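Local coordinates for protein pectate lyase II (Xanthomonas campestris pv. campestris, PDB 2QY1) that probably cleaves pectate, a plant cell-wall polysaccharide, by a lyase reaction as a secreted member of polysaccharide lyase family 1, at residues A[211-223]-A[298-310]. The protein carries 2 engineered substitutions. Residues are numbered along the deposited sequence; the frame is centred on the assembly and turned at random.
Engineered in segment 211-223: F213 (natural residue Arg).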
loop_
_atom_site.group_PDB
_atom_site.type_symbol
_atom_site.label_atom_id
_atom_site.label_comp_id
_atom_site.label_asym_id
_atom_site.label_seq_id
_atom_site.Cartn_x
_atom_site.Cartn_y
_atom_site.Cartn_z
ATOM N N GLN A 211 6.814 8.424 -0.135
ATOM C CA GLN A 211 6.162 9.239 0.883
ATOM C C GLN A 211 6.399 10.724 0.644
ATOM O O GLN A 211 7.543 11.174 0.566
ATOM C CB GLN A 211 6.641 8.844 2.286
ATOM C CG GLN A 211 5.995 9.647 3.418
ATOM C CD GLN A 211 6.625 9.389 4.774
ATOM O OE1 GLN A 211 7.328 8.398 4.970
ATOM N NE2 GLN A 211 6.371 10.285 5.723
ATOM N N ARG A 212 5.307 11.475 0.527
ATOM C CA ARG A 212 5.357 12.933 0.496
ATOM C C ARG A 212 4.640 13.479 1.724
ATOM O O ARG A 212 3.464 13.166 1.946
ATOM C CB ARG A 212 4.680 13.473 -0.762
ATOM C CG ARG A 212 5.447 13.312 -2.058
ATOM C CD ARG A 212 4.659 13.994 -3.157
ATOM N NE ARG A 212 5.320 14.017 -4.459
ATOM C CZ ARG A 212 5.082 13.151 -5.442
ATOM N NH1 ARG A 212 4.209 12.167 -5.277
ATOM N NH2 ARG A 212 5.724 13.269 -6.595
ATOM N N PHE A 213 5.347 14.296 2.511
ATOM C CA PHE A 213 4.810 14.912 3.741
ATOM C C PHE A 213 4.467 13.867 4.810
ATOM O O PHE A 213 4.671 12.665 4.610
ATOM C CB PHE A 213 3.569 15.781 3.453
ATOM C CG PHE A 213 3.745 16.767 2.329
ATOM C CD1 PHE A 213 4.293 18.023 2.565
ATOM C CD2 PHE A 213 3.330 16.449 1.036
ATOM C CE1 PHE A 213 4.451 18.942 1.527
ATOM C CE2 PHE A 213 3.481 17.361 -0.009
ATOM C CZ PHE A 213 4.042 18.611 0.239
ATOM N N GLY A 214 3.956 14.340 5.946
ATOM C CA GLY A 214 3.426 13.469 6.994
ATOM C C GLY A 214 4.453 12.636 7.739
ATOM O O GLY A 214 5.664 12.819 7.577
ATOM N N LEU A 215 3.955 11.722 8.568
ATOM C CA LEU A 215 4.804 10.824 9.339
ATOM C C LEU A 215 4.451 9.384 9.026
ATOM O O LEU A 215 3.277 9.049 8.844
ATOM C CB LEU A 215 4.648 11.078 10.843
ATOM C CG LEU A 215 4.884 12.500 11.367
ATOM C CD1 LEU A 215 4.464 12.604 12.825
ATOM C CD2 LEU A 215 6.335 12.930 11.188
ATOM N N SER A 216 5.470 8.535 8.957
ATOM C CA SER A 216 5.252 7.113 8.748
ATOM C C SER A 216 6.122 6.268 9.668
ATOM O O SER A 216 7.172 6.714 10.151
ATOM C CB SER A 216 5.484 6.726 7.283
ATOM O OG SER A 216 6.866 6.685 6.975
ATOM N N HIS A 217 5.659 5.050 9.909
ATOM C CA HIS A 217 6.421 4.057 10.640
ATOM C C HIS A 217 6.476 2.815 9.757
ATOM O O HIS A 217 5.457 2.174 9.502
ATOM C CB HIS A 217 5.759 3.772 11.986
ATOM C CG HIS A 217 6.542 2.858 12.875
ATOM N ND1 HIS A 217 5.951 2.108 13.867
ATOM C CD2 HIS A 217 7.866 2.571 12.926
ATOM C CE1 HIS A 217 6.876 1.404 14.496
ATOM N NE2 HIS A 217 8.045 1.663 13.942
ATOM N N ILE A 218 7.674 2.514 9.268
ATOM C CA ILE A 218 7.898 1.419 8.330
ATOM C C ILE A 218 8.777 0.377 9.020
ATOM O O ILE A 218 9.985 0.568 9.146
ATOM C CB ILE A 218 8.555 1.947 7.015
ATOM C CG1 ILE A 218 7.652 2.999 6.351
ATOM C CG2 ILE A 218 8.870 0.802 6.040
ATOM C CD1 ILE A 218 8.373 3.934 5.379
ATOM N N TYR A 219 8.165 -0.710 9.493
ATOM C CA TYR A 219 8.895 -1.713 10.282
ATOM C C TYR A 219 8.552 -3.154 9.924
ATOM O O TYR A 219 7.436 -3.440 9.506
ATOM C CB TYR A 219 8.736 -1.460 11.797
ATOM C CG TYR A 219 7.425 -1.910 12.422
ATOM C CD1 TYR A 219 7.285 -3.194 12.960
ATOM C CD2 TYR A 219 6.339 -1.043 12.511
ATOM C CE1 TYR A 219 6.080 -3.609 13.540
ATOM C CE2 TYR A 219 5.137 -1.442 13.096
ATOM C CZ TYR A 219 5.016 -2.725 13.608
ATOM O OH TYR A 219 3.823 -3.116 14.182
ATOM N N ASN A 220 9.522 -4.053 10.096
ATOM C CA ASN A 220 9.336 -5.496 9.868
ATOM C C ASN A 220 8.859 -5.873 8.462
ATOM O O ASN A 220 8.200 -6.902 8.279
ATOM C CB ASN A 220 8.399 -6.111 10.921
ATOM C CG ASN A 220 9.032 -6.213 12.296
ATOM O OD1 ASN A 220 10.253 -6.109 12.458
ATOM N ND2 ASN A 220 8.194 -6.425 13.302
ATOM N N ASN A 221 9.191 -5.038 7.479
ATOM C CA ASN A 221 8.910 -5.343 6.077
ATOM C C ASN A 221 10.094 -6.049 5.424
ATOM O O ASN A 221 11.249 -5.808 5.782
ATOM C CB ASN A 221 8.566 -4.075 5.292
ATOM C CG ASN A 221 7.407 -3.311 5.892
ATOM O OD1 ASN A 221 6.253 -3.718 5.774
ATOM N ND2 ASN A 221 7.707 -2.187 6.532
ATOM N N TYR A 222 9.795 -6.923 4.467
ATOM C CA TYR A 222 10.825 -7.650 3.732
ATOM C C TYR A 222 10.884 -7.147 2.293
ATOM O O TYR A 222 9.874 -7.153 1.581
ATOM C CB TYR A 222 10.565 -9.164 3.795
ATOM C CG TYR A 222 11.416 -10.008 2.862
ATOM C CD1 TYR A 222 12.812 -9.980 2.935
ATOM C CD2 TYR A 222 10.824 -10.851 1.920
ATOM C CE1 TYR A 222 13.592 -10.751 2.081
ATOM C CE2 TYR A 222 11.598 -11.635 1.062
ATOM C CZ TYR A 222 12.979 -11.581 1.152
ATOM O OH TYR A 222 13.752 -12.349 0.308
ATOM N N PHE A 223 12.072 -6.695 1.890
ATOM C CA PHE A 223 12.324 -6.183 0.548
ATOM C C PHE A 223 13.263 -7.144 -0.170
ATOM O O PHE A 223 14.301 -7.531 0.375
ATOM C CB PHE A 223 12.988 -4.800 0.598
ATOM C CG PHE A 223 12.179 -3.740 1.297
ATOM C CD1 PHE A 223 11.593 -2.705 0.570
ATOM C CD2 PHE A 223 12.031 -3.749 2.684
ATOM C CE1 PHE A 223 10.853 -1.707 1.209
ATOM C CE2 PHE A 223 11.293 -2.757 3.333
ATOM C CZ PHE A 223 10.702 -1.736 2.594
ATOM N N PHE A 298 12.496 10.930 14.878
ATOM C CA PHE A 298 11.040 10.949 14.780
ATOM C C PHE A 298 10.489 11.952 15.801
ATOM O O PHE A 298 10.734 11.811 17.000
ATOM C CB PHE A 298 10.471 9.549 15.003
ATOM C CG PHE A 298 9.075 9.373 14.488
ATOM C CD1 PHE A 298 8.831 9.214 13.124
ATOM C CD2 PHE A 298 7.998 9.357 15.365
ATOM C CE1 PHE A 298 7.533 9.047 12.646
ATOM C CE2 PHE A 298 6.696 9.192 14.896
ATOM C CZ PHE A 298 6.466 9.036 13.536
ATOM N N PRO A 299 9.754 12.975 15.321
ATOM C CA PRO A 299 9.482 14.193 16.099
ATOM C C PRO A 299 8.481 14.051 17.252
ATOM O O PRO A 299 8.410 14.935 18.108
ATOM C CB PRO A 299 8.935 15.159 15.044
ATOM C CG PRO A 299 8.289 14.273 14.036
ATOM C CD PRO A 299 9.119 13.020 13.989
ATOM N N GLU A 300 7.722 12.959 17.275
ATOM C CA GLU A 300 6.702 12.764 18.306
ATOM C C GLU A 300 6.494 11.294 18.661
ATOM O O GLU A 300 6.975 10.398 17.964
ATOM C CB GLU A 300 5.372 13.393 17.871
ATOM C CG GLU A 300 4.729 12.733 16.653
ATOM C CD GLU A 300 3.445 13.417 16.222
ATOM O OE1 GLU A 300 2.486 12.703 15.863
ATOM O OE2 GLU A 300 3.392 14.664 16.242
ATOM N N SER A 301 5.772 11.060 19.752
ATOM C CA SER A 301 5.375 9.715 20.136
ATOM C C SER A 301 4.472 9.126 19.056
ATOM O O SER A 301 3.631 9.828 18.488
ATOM C CB SER A 301 4.649 9.734 21.484
ATOM O OG SER A 301 4.217 8.436 21.852
ATOM N N LEU A 302 4.666 7.842 18.765
ATOM C CA LEU A 302 3.805 7.125 17.828
ATOM C C LEU A 302 2.386 7.044 18.375
ATOM O O LEU A 302 1.415 7.103 17.616
ATOM C CB LEU A 302 4.356 5.723 17.548
ATOM C CG LEU A 302 5.603 5.639 16.664
ATOM C CD1 LEU A 302 6.306 4.305 16.860
ATOM C CD2 LEU A 302 5.257 5.852 15.191
ATOM N N GLY A 303 2.277 6.924 19.696
ATOM C CA GLY A 303 0.986 6.899 20.372
ATOM C C GLY A 303 0.314 5.544 20.307
ATOM O O GLY A 303 -0.890 5.436 20.548
ATOM N N TYR A 304 1.091 4.515 19.971
ATOM C CA TYR A 304 0.597 3.138 19.958
ATOM C C TYR A 304 1.659 2.118 20.364
ATOM O O TYR A 304 2.862 2.399 20.325
ATOM C CB TYR A 304 -0.012 2.771 18.597
ATOM C CG TYR A 304 0.920 2.878 17.406
ATOM C CD1 TYR A 304 0.790 3.923 16.491
ATOM C CD2 TYR A 304 1.912 1.921 17.176
ATOM C CE1 TYR A 304 1.630 4.023 15.386
ATOM C CE2 TYR A 304 2.763 2.012 16.074
ATOM C CZ TYR A 304 2.612 3.065 15.183
ATOM O OH TYR A 304 3.440 3.155 14.086
ATOM N N ILE A 305 1.188 0.932 20.744
ATOM C CA ILE A 305 2.043 -0.174 21.159
ATOM C C ILE A 305 2.234 -1.144 19.993
ATOM O O ILE A 305 1.286 -1.436 19.263
ATOM C CB ILE A 305 1.422 -0.926 22.373
ATOM C CG1 ILE A 305 1.086 0.046 23.521
ATOM C CG2 ILE A 305 2.319 -2.080 22.833
ATOM C CD1 ILE A 305 2.279 0.783 24.132
ATOM N N TYR A 306 3.462 -1.634 19.820
ATOM C CA TYR A 306 3.768 -2.593 18.754
ATOM C C TYR A 306 4.856 -3.592 19.153
ATOM O O TYR A 306 5.765 -3.260 19.911
ATOM C CB TYR A 306 4.141 -1.865 17.453
ATOM C CG TYR A 306 5.404 -1.023 17.517
ATOM C CD1 TYR A 306 5.403 0.235 18.125
ATOM C CD2 TYR A 306 6.593 -1.476 16.945
ATOM C CE1 TYR A 306 6.561 1.010 18.176
ATOM C CE2 TYR A 306 7.751 -0.705 16.990
ATOM C CZ TYR A 306 7.730 0.534 17.607
ATOM O OH TYR A 306 8.878 1.293 17.647
ATOM N N THR A 307 4.741 -4.816 18.640
ATOM C CA THR A 307 5.722 -5.872 18.889
ATOM C C THR A 307 6.606 -6.062 17.663
ATOM O O THR A 307 6.119 -6.389 16.578
ATOM C CB THR A 307 5.041 -7.217 19.258
ATOM O OG1 THR A 307 4.261 -7.050 20.448
ATOM C CG2 THR A 307 6.078 -8.312 19.500
ATOM N N VAL A 308 7.906 -5.850 17.842
ATOM C CA VAL A 308 8.855 -5.992 16.742
ATOM C C VAL A 308 9.353 -7.428 16.606
ATOM O O VAL A 308 9.778 -8.046 17.584
ATOM C CB VAL A 308 10.063 -5.015 16.862
ATOM C CG1 VAL A 308 9.626 -3.587 16.579
ATOM C CG2 VAL A 308 10.728 -5.114 18.233
ATOM N N THR A 309 9.262 -7.957 15.389
ATOM C CA THR A 309 9.927 -9.198 15.024
ATOM C C THR A 309 11.411 -8.866 14.912
ATOM O O THR A 309 11.761 -7.868 14.277
ATOM C CB THR A 309 9.419 -9.722 13.657
ATOM O OG1 THR A 309 7.993 -9.854 13.689
ATOM C CG2 THR A 309 10.040 -11.075 13.312
ATOM N N PRO A 310 12.290 -9.668 15.554
ATOM C CA PRO A 310 13.727 -9.462 15.360
ATOM C C PRO A 310 14.061 -9.402 13.871
ATOM O O PRO A 310 13.632 -10.270 13.106
ATOM C CB PRO A 310 14.346 -10.698 16.013
ATOM C CG PRO A 310 13.374 -11.065 17.082
ATOM C CD PRO A 310 12.019 -10.771 16.498
HETATM O O HOH W 1 3.650 -5.754 15.121
#
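On the outside of the parallel beta-helix typical of family 1 polysaccharide lyases, H217 and Y219 of strand 215-219 meet Y304 and Y306 of the irregular segment 298-310 in an aromatic cluster. With CG anti to the backbone N (chi1 -174°), the H217 imidazole reaches into the covering segment. Its edge is directed at the face of Y306, the planes 74° apart and H217 CE1 3.3 Å from Y306 CZ. L302 CD1 makes a CH-pi contact over one imidazole face, 4.0 Å from the ring centroid, while Y219 CD2 lies over the opposite face. Near the ring plane, H217 ND1 and Y304 OH share a hydrogen bond of 2.7 Å, bent to 143°; T195 also binds that hydroxyl. At the other ring nitrogen, E242 OE2 hydrogen-bonds both H217 NE2 and Y306 OH, so both ring nitrogens are held and rotation is restrained. Toward the start of the strand, L215 spreads its methyls, CD2 lying 3.7 Å from P299 CG and CD1 against the E300 carboxylate, while its CB packs 3.8 Å from F298 CZ. At the Y219 end of the cluster, one water bridges the segments, 2.8 Å from Y219 OH and donating to T307 O at 2.9 Å.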